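ER-derived vesicles protein ERV41 (Saccharomyces cerevisiae, PDB 3ZLC) is a constituent of COPII-coated vesicles, is required for efficient transport of a subset of secretory proteins to the Golgi, and facilitates retrograde transport to the endoplasmic reticulum. Local coordinates at residues Ile123-Val128 against Phe236-Glu241; Asp165-Ile170 against Thr209-Val214; Val195-Phe200 against Pro242-Val247. All coordinates share one frame; numbering follows the deposited sequence.

Contact 1. Residues Ile123-Val128 against Phe236-Glu241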
loop_
_atom_site.group_PDB
_atom_site.type_symbol
_atom_site.label_atom_id
_atom_site.label_comp_id
_atom_site.label_asym_id
_atom_site.label_seq_id
_atom_site.Cartn_x
_atom_site.Cartn_y
_atom_site.Cartn_z
ATOM N N ILE A 123 -5.124 -2.987 9.439
ATOM C CA ILE A 123 -6.518 -3.365 9.198
ATOM C C ILE A 123 -6.703 -4.880 9.239
ATOM O O ILE A 123 -6.110 -5.587 8.428
ATOM C CB ILE A 123 -6.991 -2.895 7.805
ATOM C CG1 ILE A 123 -6.679 -1.412 7.592
ATOM C CG2 ILE A 123 -8.494 -3.162 7.625
ATOM C CD1 ILE A 123 -6.932 -0.924 6.162
ATOM N N PRO A 124 -7.550 -5.378 10.161
ATOM C CA PRO A 124 -7.872 -6.808 10.159
ATOM C C PRO A 124 -8.818 -7.137 9.011
ATOM O O PRO A 124 -9.881 -6.530 8.886
ATOM C CB PRO A 124 -8.581 -7.019 11.508
ATOM C CG PRO A 124 -9.191 -5.704 11.829
ATOM C CD PRO A 124 -8.257 -4.651 11.233
ATOM N N VAL A 125 -8.429 -8.077 8.163
ATOM C CA VAL A 125 -9.308 -8.494 7.077
ATOM C C VAL A 125 -9.460 -10.010 7.117
ATOM O O VAL A 125 -8.636 -10.717 7.717
ATOM C CB VAL A 125 -8.774 -8.034 5.693
ATOM C CG1 VAL A 125 -8.632 -6.525 5.636
ATOM C CG2 VAL A 125 -7.423 -8.700 5.379
ATOM N N ASN A 126 -10.513 -10.521 6.496
ATOM C CA ASN A 126 -10.632 -11.967 6.372
ATOM C C ASN A 126 -9.474 -12.429 5.513
ATOM O O ASN A 126 -9.107 -11.737 4.554
ATOM C CB ASN A 126 -11.965 -12.353 5.727
ATOM C CG ASN A 126 -13.157 -11.974 6.580
ATOM O OD1 ASN A 126 -13.163 -12.203 7.789
ATOM N ND2 ASN A 126 -14.174 -11.387 5.954
ATOM N N ARG A 127 -8.882 -13.573 5.855
ATOM C CA ARG A 127 -7.739 -14.093 5.102
ATOM C C ARG A 127 -8.262 -14.855 3.884
ATOM O O ARG A 127 -8.158 -16.091 3.799
ATOM C CB ARG A 127 -6.861 -14.989 5.997
ATOM C CG ARG A 127 -5.463 -15.292 5.430
ATOM C CD ARG A 127 -4.637 -16.251 6.323
ATOM N NE ARG A 127 -3.426 -16.670 5.608
ATOM C CZ ARG A 127 -2.244 -16.066 5.703
ATOM N NH1 ARG A 127 -2.085 -15.016 6.516
ATOM N NH2 ARG A 127 -1.219 -16.512 4.988
ATOM N N VAL A 128 -8.865 -14.106 2.962
ATOM C CA VAL A 128 -9.370 -14.651 1.699
ATOM C C VAL A 128 -9.008 -13.658 0.597
ATOM O O VAL A 128 -8.557 -12.550 0.881
ATOM C CB VAL A 128 -10.913 -14.860 1.715
ATOM C CG1 VAL A 128 -11.314 -15.936 2.712
ATOM C CG2 VAL A 128 -11.630 -13.549 2.020
ATOM N N PHE A 236 -4.631 -2.425 -3.927
ATOM C CA PHE A 236 -3.814 -3.562 -3.508
ATOM C C PHE A 236 -4.682 -4.807 -3.542
ATOM O O PHE A 236 -5.563 -4.970 -2.696
ATOM C CB PHE A 236 -3.322 -3.349 -2.084
ATOM C CG PHE A 236 -2.428 -2.138 -1.918
ATOM C CD1 PHE A 236 -2.966 -0.893 -1.620
ATOM C CD2 PHE A 236 -1.041 -2.253 -2.040
ATOM C CE1 PHE A 236 -2.139 0.234 -1.446
ATOM C CE2 PHE A 236 -0.208 -1.135 -1.869
ATOM C CZ PHE A 236 -0.759 0.109 -1.573
ATOM N N LYS A 237 -4.473 -5.664 -4.532
ATOM C CA LYS A 237 -5.201 -6.927 -4.577
ATOM C C LYS A 237 -4.376 -7.958 -3.838
ATOM O O LYS A 237 -3.137 -7.976 -3.939
ATOM C CB LYS A 237 -5.442 -7.374 -6.019
ATOM C CG LYS A 237 -6.249 -6.376 -6.833
ATOM C CD LYS A 237 -7.423 -7.049 -7.528
ATOM C CE LYS A 237 -8.179 -6.059 -8.409
ATOM N NZ LYS A 237 -9.363 -6.677 -9.080
ATOM N N TYR A 238 -5.041 -8.796 -3.053
ATOM C CA TYR A 238 -4.287 -9.807 -2.318
ATOM C C TYR A 238 -4.964 -11.164 -2.355
ATOM O O TYR A 238 -6.191 -11.269 -2.368
ATOM C CB TYR A 238 -4.020 -9.357 -0.868
ATOM C CG TYR A 238 -5.249 -8.820 -0.158
ATOM C CD1 TYR A 238 -6.141 -9.689 0.458
ATOM C CD2 TYR A 238 -5.513 -7.453 -0.096
ATOM C CE1 TYR A 238 -7.254 -9.225 1.120
ATOM C CE2 TYR A 238 -6.652 -6.972 0.572
ATOM C CZ TYR A 238 -7.512 -7.869 1.175
ATOM O OH TYR A 238 -8.654 -7.446 1.839
ATOM N N ASN A 239 -4.147 -12.205 -2.413
ATOM C CA ASN A 239 -4.648 -13.558 -2.240
ATOM C C ASN A 239 -3.643 -14.334 -1.404
ATOM O O ASN A 239 -2.470 -13.947 -1.308
ATOM C CB ASN A 239 -4.870 -14.249 -3.579
ATOM C CG ASN A 239 -5.929 -15.318 -3.491
ATOM O OD1 ASN A 239 -6.231 -15.816 -2.392
ATOM N ND2 ASN A 239 -6.517 -15.673 -4.633
ATOM N N PHE A 240 -4.095 -15.430 -0.811
ATOM C CA PHE A 240 -3.268 -16.168 0.140
ATOM C C PHE A 240 -3.024 -17.571 -0.372
ATOM O O PHE A 240 -3.963 -18.310 -0.667
ATOM C CB PHE A 240 -3.946 -16.167 1.520
ATOM C CG PHE A 240 -4.208 -14.768 2.038
ATOM C CD1 PHE A 240 -3.235 -14.090 2.752
ATOM C CD2 PHE A 240 -5.415 -14.120 1.757
ATOM C CE1 PHE A 240 -3.461 -12.785 3.211
ATOM C CE2 PHE A 240 -5.645 -12.810 2.205
ATOM C CZ PHE A 240 -4.667 -12.148 2.935
ATOM N N GLU A 241 -1.751 -17.926 -0.502
ATOM C CA GLU A 241 -1.386 -19.218 -1.067
ATOM C C GLU A 241 -1.716 -20.342 -0.101
ATOM O O GLU A 241 -1.572 -20.170 1.118
ATOM C CB GLU A 241 0.108 -19.225 -1.399
ATOM C CG GLU A 241 0.491 -18.092 -2.353
ATOM C CD GLU A 241 1.885 -18.252 -2.910
ATOM O OE1 GLU A 241 2.507 -19.287 -2.593
ATOM O OE2 GLU A 241 2.353 -17.362 -3.667
HETATM O O HOH W 1 -10.072 -9.936 2.766
HETATM O O HOH W 2 -2.442 -18.612 3.246
#
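R127 lies across the ring of F240 and shows how one long side chain can pack with its aliphatic part and still bind through its polar end. From CB the chain leaves with CG anti to the backbone N (chi1 -165°), which sets CG over the middle of the phenyl face. CG lies 3.6 Å from the centroid of the F240 ring, 11° off its normal, a clear CH-pi contact. The chain runs on extended through CD to NE, which passes above CD1 and CG of the same ring. R127 CZ then comes to 3.7 Å from F240 CD1, an atom centred over one face of the guanidinium, with the two planes inclined at 41°. At the tip, NH2 donates to a water 3.0 Å away, which in turn donates to the backbone O of E241; the same NH2 also binds N210 OD1. R127 is the centre of an inverse gamma turn, closed by a weak V128 N to N126 O bond, and V128 O meets the rim of the F240 ring, 3.2 Å from CE2. A second water joins the segments, donating to N126 O at 2.7 Å and accepting from Y238 OH at 3.0 Å. V125 meets this tyrosine tip to tip, its CB 3.9 Å from Y238 OH. Both rings also touch strand 19-28, F240 at V20 and Y238 at I22. Here the end of strand 117-126 and the turn after it, from one sheet, meet strand 233-240 of another, consistent with a beta-sandwich-like packing within the lumenal domain.

Contact 2. Residues Asp165-Ile170 against Thr209-Val214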
loop_
_atom_site.group_PDB
_atom_site.type_symbol
_atom_site.label_atom_id
_atom_site.label_comp_id
_atom_site.label_asym_id
_atom_site.label_seq_id
_atom_site.Cartn_x
_atom_site.Cartn_y
_atom_site.Cartn_z
ATOM N N ASP A 165 2.241 -10.168 11.502
ATOM C CA ASP A 165 3.136 -9.580 12.490
ATOM C C ASP A 165 4.504 -9.249 11.873
ATOM O O ASP A 165 5.070 -10.047 11.131
ATOM C CB ASP A 165 3.342 -10.571 13.636
ATOM C CG ASP A 165 2.066 -10.832 14.413
ATOM O OD1 ASP A 165 1.247 -9.904 14.525
ATOM O OD2 ASP A 165 1.877 -11.967 14.894
ATOM N N PHE A 166 5.054 -8.090 12.198
ATOM C CA PHE A 166 6.370 -7.759 11.668
ATOM C C PHE A 166 7.385 -8.721 12.289
ATOM O O PHE A 166 7.184 -9.222 13.401
ATOM C CB PHE A 166 6.729 -6.297 11.941
ATOM C CG PHE A 166 7.360 -5.601 10.756
ATOM C CD1 PHE A 166 6.605 -5.304 9.617
ATOM C CD2 PHE A 166 8.709 -5.248 10.777
ATOM C CE1 PHE A 166 7.184 -4.669 8.515
ATOM C CE2 PHE A 166 9.295 -4.599 9.690
ATOM C CZ PHE A 166 8.529 -4.315 8.551
ATOM N N TYR A 167 8.441 -9.053 11.552
ATOM C CA TYR A 167 9.436 -9.989 12.086
ATOM C C TYR A 167 10.806 -9.564 11.565
ATOM O O TYR A 167 10.875 -8.826 10.577
ATOM C CB TYR A 167 9.080 -11.441 11.717
ATOM C CG TYR A 167 8.915 -11.692 10.241
ATOM C CD1 TYR A 167 7.736 -11.355 9.584
ATOM C CD2 TYR A 167 9.932 -12.293 9.504
ATOM C CE1 TYR A 167 7.578 -11.596 8.216
ATOM C CE2 TYR A 167 9.784 -12.531 8.141
ATOM C CZ TYR A 167 8.602 -12.187 7.511
ATOM O OH TYR A 167 8.454 -12.425 6.162
ATOM N N PRO A 168 11.888 -10.003 12.229
ATOM C CA PRO A 168 13.206 -9.424 11.923
ATOM C C PRO A 168 13.705 -9.724 10.507
ATOM O O PRO A 168 14.544 -8.984 9.984
ATOM C CB PRO A 168 14.126 -10.093 12.950
ATOM C CG PRO A 168 13.219 -10.424 14.087
ATOM C CD PRO A 168 11.927 -10.830 13.453
ATOM N N TYR A 169 13.189 -10.782 9.891
ATOM C CA TYR A 169 13.681 -11.225 8.583
ATOM C C TYR A 169 12.856 -10.661 7.441
ATOM O O TYR A 169 13.128 -10.957 6.269
ATOM C CB TYR A 169 13.607 -12.752 8.490
ATOM C CG TYR A 169 13.942 -13.464 9.781
ATOM C CD1 TYR A 169 15.087 -13.141 10.501
ATOM C CD2 TYR A 169 13.104 -14.455 10.289
ATOM C CE1 TYR A 169 15.399 -13.801 11.703
ATOM C CE2 TYR A 169 13.410 -15.120 11.485
ATOM C CZ TYR A 169 14.554 -14.782 12.181
ATOM O OH TYR A 169 14.868 -15.451 13.350
ATOM N N ILE A 170 11.850 -9.861 7.776
ATOM C CA ILE A 170 10.864 -9.421 6.789
ATOM C C ILE A 170 11.498 -8.607 5.654
ATOM O O ILE A 170 12.461 -7.868 5.850
ATOM C CB ILE A 170 9.692 -8.654 7.458
ATOM C CG1 ILE A 170 8.450 -8.628 6.562
ATOM C CG2 ILE A 170 10.103 -7.258 7.871
ATOM C CD1 ILE A 170 7.184 -8.185 7.338
ATOM N N THR A 209 3.579 -14.699 10.808
ATOM C CA THR A 209 4.563 -14.254 9.818
ATOM C C THR A 209 4.161 -14.620 8.398
ATOM O O THR A 209 3.759 -15.758 8.127
ATOM C CB THR A 209 5.957 -14.845 10.112
ATOM O OG1 THR A 209 5.840 -16.257 10.347
ATOM C CG2 THR A 209 6.548 -14.184 11.343
ATOM N N ASN A 210 4.279 -13.650 7.496
ATOM C CA ASN A 210 3.931 -13.852 6.088
ATOM C C ASN A 210 4.907 -13.090 5.230
ATOM O O ASN A 210 5.425 -12.037 5.641
ATOM C CB ASN A 210 2.527 -13.307 5.783
ATOM C CG ASN A 210 1.456 -13.943 6.635
ATOM O OD1 ASN A 210 0.826 -14.918 6.228
ATOM N ND2 ASN A 210 1.235 -13.394 7.823
ATOM N N GLN A 211 5.138 -13.600 4.029
ATOM C CA GLN A 211 5.874 -12.846 3.027
ATOM C C GLN A 211 5.057 -12.842 1.736
ATOM O O GLN A 211 4.160 -13.684 1.547
ATOM C CB GLN A 211 7.256 -13.485 2.815
ATOM C CG GLN A 211 7.222 -14.962 2.356
ATOM C CD GLN A 211 8.583 -15.613 2.507
ATOM O OE1 GLN A 211 9.112 -15.700 3.618
ATOM N NE2 GLN A 211 9.172 -16.048 1.390
ATOM N N TYR A 212 5.324 -11.886 0.857
ATOM C CA TYR A 212 4.570 -11.848 -0.390
ATOM C C TYR A 212 5.431 -11.513 -1.586
ATOM O O TYR A 212 6.527 -10.922 -1.454
ATOM C CB TYR A 212 3.360 -10.898 -0.301
ATOM C CG TYR A 212 3.683 -9.420 -0.144
ATOM C CD1 TYR A 212 3.952 -8.876 1.108
ATOM C CD2 TYR A 212 3.653 -8.559 -1.247
ATOM C CE1 TYR A 212 4.213 -7.505 1.265
ATOM C CE2 TYR A 212 3.916 -7.193 -1.104
ATOM C CZ TYR A 212 4.178 -6.678 0.140
ATOM O OH TYR A 212 4.451 -5.333 0.260
ATOM N N SER A 213 4.934 -11.929 -2.749
ATOM C CA SER A 213 5.483 -11.516 -4.027
ATOM C C SER A 213 4.427 -10.645 -4.664
ATOM O O SER A 213 3.294 -10.579 -4.173
ATOM C CB SER A 213 5.788 -12.716 -4.923
ATOM O OG SER A 213 4.621 -13.488 -5.220
ATOM N N VAL A 214 4.783 -9.970 -5.748
ATOM C CA VAL A 214 3.876 -8.970 -6.312
ATOM C C VAL A 214 4.129 -8.824 -7.794
ATOM O O VAL A 214 5.255 -9.042 -8.277
ATOM C CB VAL A 214 4.019 -7.609 -5.558
ATOM C CG1 VAL A 214 5.441 -7.113 -5.627
ATOM C CG2 VAL A 214 3.057 -6.551 -6.122
HETATM O O HOH W 3 4.476 -10.908 8.702
HETATM O O HOH W 4 8.090 -14.895 5.861
#
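Y167 stands against residues T209-Q211 and illustrates how a single tyrosine can serve a strand with both its face and its hydroxyl. On the apolar side, Y167 CG lies between its own backbone N and carbonyl carbon (chi1 56°), which starts the ring off toward T209, and the ring crosses the T209 side chain at about a right angle. T209 CB sits toward the rim of one ring face, 4.2 Å from the centroid, in a CH-pi contact, while T209 CG2 reaches 3.5 Å from Y167 CD1. I170 CB lies 3.6 Å above the opposite face of the Y167 ring, so the ring is held between the strand and its own type I turn, Y167 to I170. The ring of F200, on strand 188-200, also meets the tyrosine ring.

The direct polar contact is made by the hydroxyl: Y167 OH is 3.1 Å from N210 O, which lies at the ring edge, in its plane. The bond is not settled, since the one phenolic proton has another acceptor within reach; a water also lies 2.5 Å from Y167 OH, the direction undecided.

Water supplies the remaining links. The water beside the hydroxyl donates to Q211 OE1 at 2.6 Å. Another lies 2.6 Å from D165 O, a likely donation though it has other acceptors in reach, and accepts from N210 N at 3.0 Å. The other polar ends turn elsewhere: D165 OD2 to D208 N, T209 OG1 to T198 O, N210 OD1 to R127. Chemically, loop and strand are joined by CH-pi packing and bridging water, the phenolic proton remaining unassigned.

Contact 3. Residues Val195-Phe200 against Pro242-Val247; sequences VVPTLF and PLSIVV
L199 binds I245 and V247 through its two backbone polar groups, giving the alternation by which parallel strands are recognised: one residue uses both its N-H and its C=O toward the same neighbour, and reaches residues two apart. L199 N donates to I245 O at 2.9 Å, and L199 O accepts from V247 N at 2.7 Å, the straightest of the three bonds (172° at the hydrogen). The third, from I245 N to P197 O at 3.2 Å, extends the pattern toward the start of the pair. Softer CA-H...O contacts fill the intervals, among them S244 CA to P197 O at 3.3 Å. As a proline, P197 has no N-H to offer L243 O; its ring carbon CD meets that oxygen instead, at 3.1 Å.

Outward from the backbone, T198, F200, I245 and V247 share one face of the sheet. T198 and I245 lie side by side, pointing the same way, with T198 CG2 3.8 Å from I245 CB. F200 and V247 repeat the arrangement: F200 CG is anti to the carbonyl carbon (chi1 -65°), and CD1 of the ring comes 3.6 Å from V247 CB. Nearer the beginning, V196 CG1 touches L243 CD1 and also I245 CD1, 3.7 Å away, crossing the isoleucine at about a right angle. L199 and V246 meet more loosely on the other face.

The axes of the two short segments are turned 25° to each other. On one side 188-200 pairs in parallel with 233-240 and then 243-247; on the other it pairs antiparallel with 209-219. Beyond 243-247 comes 8-12, also antiparallel. Before the break at E241-P242, V195 makes backbone hydrogen bonds with N239 and E241, so 233-240 and 243-247 follow the same strand in succession.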
loop_
_atom_site.group_PDB
_atom_site.type_symbol
_atom_site.label_atom_id
_atom_site.label_comp_id
_atom_site.label_asym_id
_atom_site.label_seq_id
_atom_site.Cartn_x
_atom_site.Cartn_y
_atom_site.Cartn_z
ATOM N N VAL A 195 0.374 -13.887 -1.013
ATOM C CA VAL A 195 0.861 -13.923 0.358
ATOM C C VAL A 195 1.104 -15.364 0.807
ATOM O O VAL A 195 0.238 -16.233 0.646
ATOM C CB VAL A 195 -0.163 -13.218 1.297
ATOM C CG1 VAL A 195 0.359 -13.138 2.734
ATOM C CG2 VAL A 195 -0.460 -11.804 0.781
ATOM N N VAL A 196 2.283 -15.612 1.367
ATOM C CA VAL A 196 2.657 -16.952 1.814
ATOM C C VAL A 196 2.887 -16.915 3.307
ATOM O O VAL A 196 3.708 -16.117 3.774
ATOM C CB VAL A 196 3.966 -17.398 1.153
ATOM C CG1 VAL A 196 4.326 -18.836 1.576
ATOM C CG2 VAL A 196 3.846 -17.312 -0.335
ATOM N N PRO A 197 2.155 -17.758 4.075
ATOM C CA PRO A 197 2.398 -17.786 5.518
ATOM C C PRO A 197 3.672 -18.573 5.789
ATOM O O PRO A 197 3.956 -19.554 5.096
ATOM C CB PRO A 197 1.183 -18.553 6.067
ATOM C CG PRO A 197 0.816 -19.514 4.939
ATOM C CD PRO A 197 1.082 -18.694 3.669
ATOM N N THR A 198 4.448 -18.154 6.780
ATOM C CA THR A 198 5.697 -18.856 7.057
ATOM C C THR A 198 5.813 -19.245 8.525
ATOM O O THR A 198 5.299 -18.561 9.409
ATOM C CB THR A 198 6.901 -18.002 6.676
ATOM O OG1 THR A 198 6.789 -16.720 7.316
ATOM C CG2 THR A 198 6.965 -17.823 5.170
ATOM N N LEU A 199 6.473 -20.359 8.783
ATOM C CA LEU A 199 6.755 -20.728 10.157
ATOM C C LEU A 199 8.261 -20.686 10.350
ATOM O O LEU A 199 8.987 -21.517 9.802
ATOM C CB LEU A 199 6.183 -22.116 10.487
ATOM C CG LEU A 199 6.608 -22.731 11.836
ATOM C CD1 LEU A 199 6.580 -21.705 12.941
ATOM C CD2 LEU A 199 5.725 -23.913 12.217
ATOM N N PHE A 200 8.736 -19.695 11.100
ATOM C CA PHE A 200 10.148 -19.653 11.462
ATOM C C PHE A 200 10.261 -20.294 12.826
ATOM O O PHE A 200 9.811 -19.714 13.817
ATOM C CB PHE A 200 10.659 -18.215 11.559
ATOM C CG PHE A 200 10.655 -17.474 10.254
ATOM C CD1 PHE A 200 11.722 -17.592 9.362
ATOM C CD2 PHE A 200 9.597 -16.644 9.923
ATOM C CE1 PHE A 200 11.718 -16.900 8.155
ATOM C CE2 PHE A 200 9.587 -15.944 8.714
ATOM C CZ PHE A 200 10.651 -16.078 7.830
ATOM N N PRO A 242 -2.147 -21.499 -0.644
ATOM C CA PRO A 242 -2.533 -22.668 0.149
ATOM C C PRO A 242 -1.341 -23.497 0.615
ATOM O O PRO A 242 -1.510 -24.681 0.918
ATOM C CB PRO A 242 -3.360 -23.497 -0.841
ATOM C CG PRO A 242 -2.763 -23.185 -2.180
ATOM C CD PRO A 242 -2.439 -21.689 -2.079
ATOM N N LEU A 243 -0.156 -22.899 0.660
ATOM C CA LEU A 243 1.011 -23.594 1.202
ATOM C C LEU A 243 1.679 -22.721 2.262
ATOM O O LEU A 243 1.300 -21.565 2.442
ATOM C CB LEU A 243 1.996 -23.984 0.093
ATOM C CG LEU A 243 2.430 -22.967 -0.966
ATOM C CD1 LEU A 243 3.402 -21.945 -0.414
ATOM C CD2 LEU A 243 3.051 -23.680 -2.169
ATOM N N SER A 244 2.650 -23.293 2.966
ATOM C CA SER A 244 3.447 -22.561 3.944
ATOM C C SER A 244 4.909 -22.857 3.686
ATOM O O SER A 244 5.256 -23.902 3.120
ATOM C CB SER A 244 3.101 -23.012 5.367
ATOM O OG SER A 244 1.787 -22.631 5.706
ATOM N N ILE A 245 5.771 -21.946 4.101
ATOM C CA ILE A 245 7.191 -22.233 4.079
ATOM C C ILE A 245 7.651 -22.426 5.516
ATOM O O ILE A 245 7.474 -21.536 6.362
ATOM C CB ILE A 245 7.975 -21.095 3.435
ATOM C CG1 ILE A 245 7.535 -20.893 1.980
ATOM C CG2 ILE A 245 9.468 -21.374 3.518
ATOM C CD1 ILE A 245 7.986 -19.534 1.381
ATOM N N VAL A 246 8.230 -23.589 5.803
ATOM C CA VAL A 246 8.742 -23.848 7.138
ATOM C C VAL A 246 10.238 -23.577 7.161
ATOM O O VAL A 246 10.989 -24.066 6.311
ATOM C CB VAL A 246 8.440 -25.292 7.593
ATOM C CG1 VAL A 246 9.180 -25.621 8.889
ATOM C CG2 VAL A 246 6.944 -25.471 7.781
ATOM N N VAL A 247 10.671 -22.774 8.125
ATOM C CA VAL A 247 12.085 -22.453 8.238
ATOM C C VAL A 247 12.633 -23.119 9.494
ATOM O O VAL A 247 12.249 -22.753 10.608
ATOM C CB VAL A 247 12.323 -20.934 8.290
ATOM C CG1 VAL A 247 13.763 -20.651 8.656
ATOM C CG2 VAL A 247 11.952 -20.265 6.952
#

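Followed from the N terminus, the chain passes 123-128, 165-170, 195-200, 209-214, 236-241 and finally 242-247. Contact 1 closes the loop that begins at 123-128 and ends at 236-241, and contact 2 is nested wholly inside it. Contact 3 crosses both, since it starts within each of those loops and ends beyond them. Contact 1 joins the two sheets, contact 2 fastens a loop following strand 156-163 to strand 209-219, and contact 3 pairs two strands within one sheet. They touch directly: R127 and N210 join contacts 1 and 2, while T209 O and Q211 O, accepting from T198 N and V196 N, probably join contacts 2 and 3.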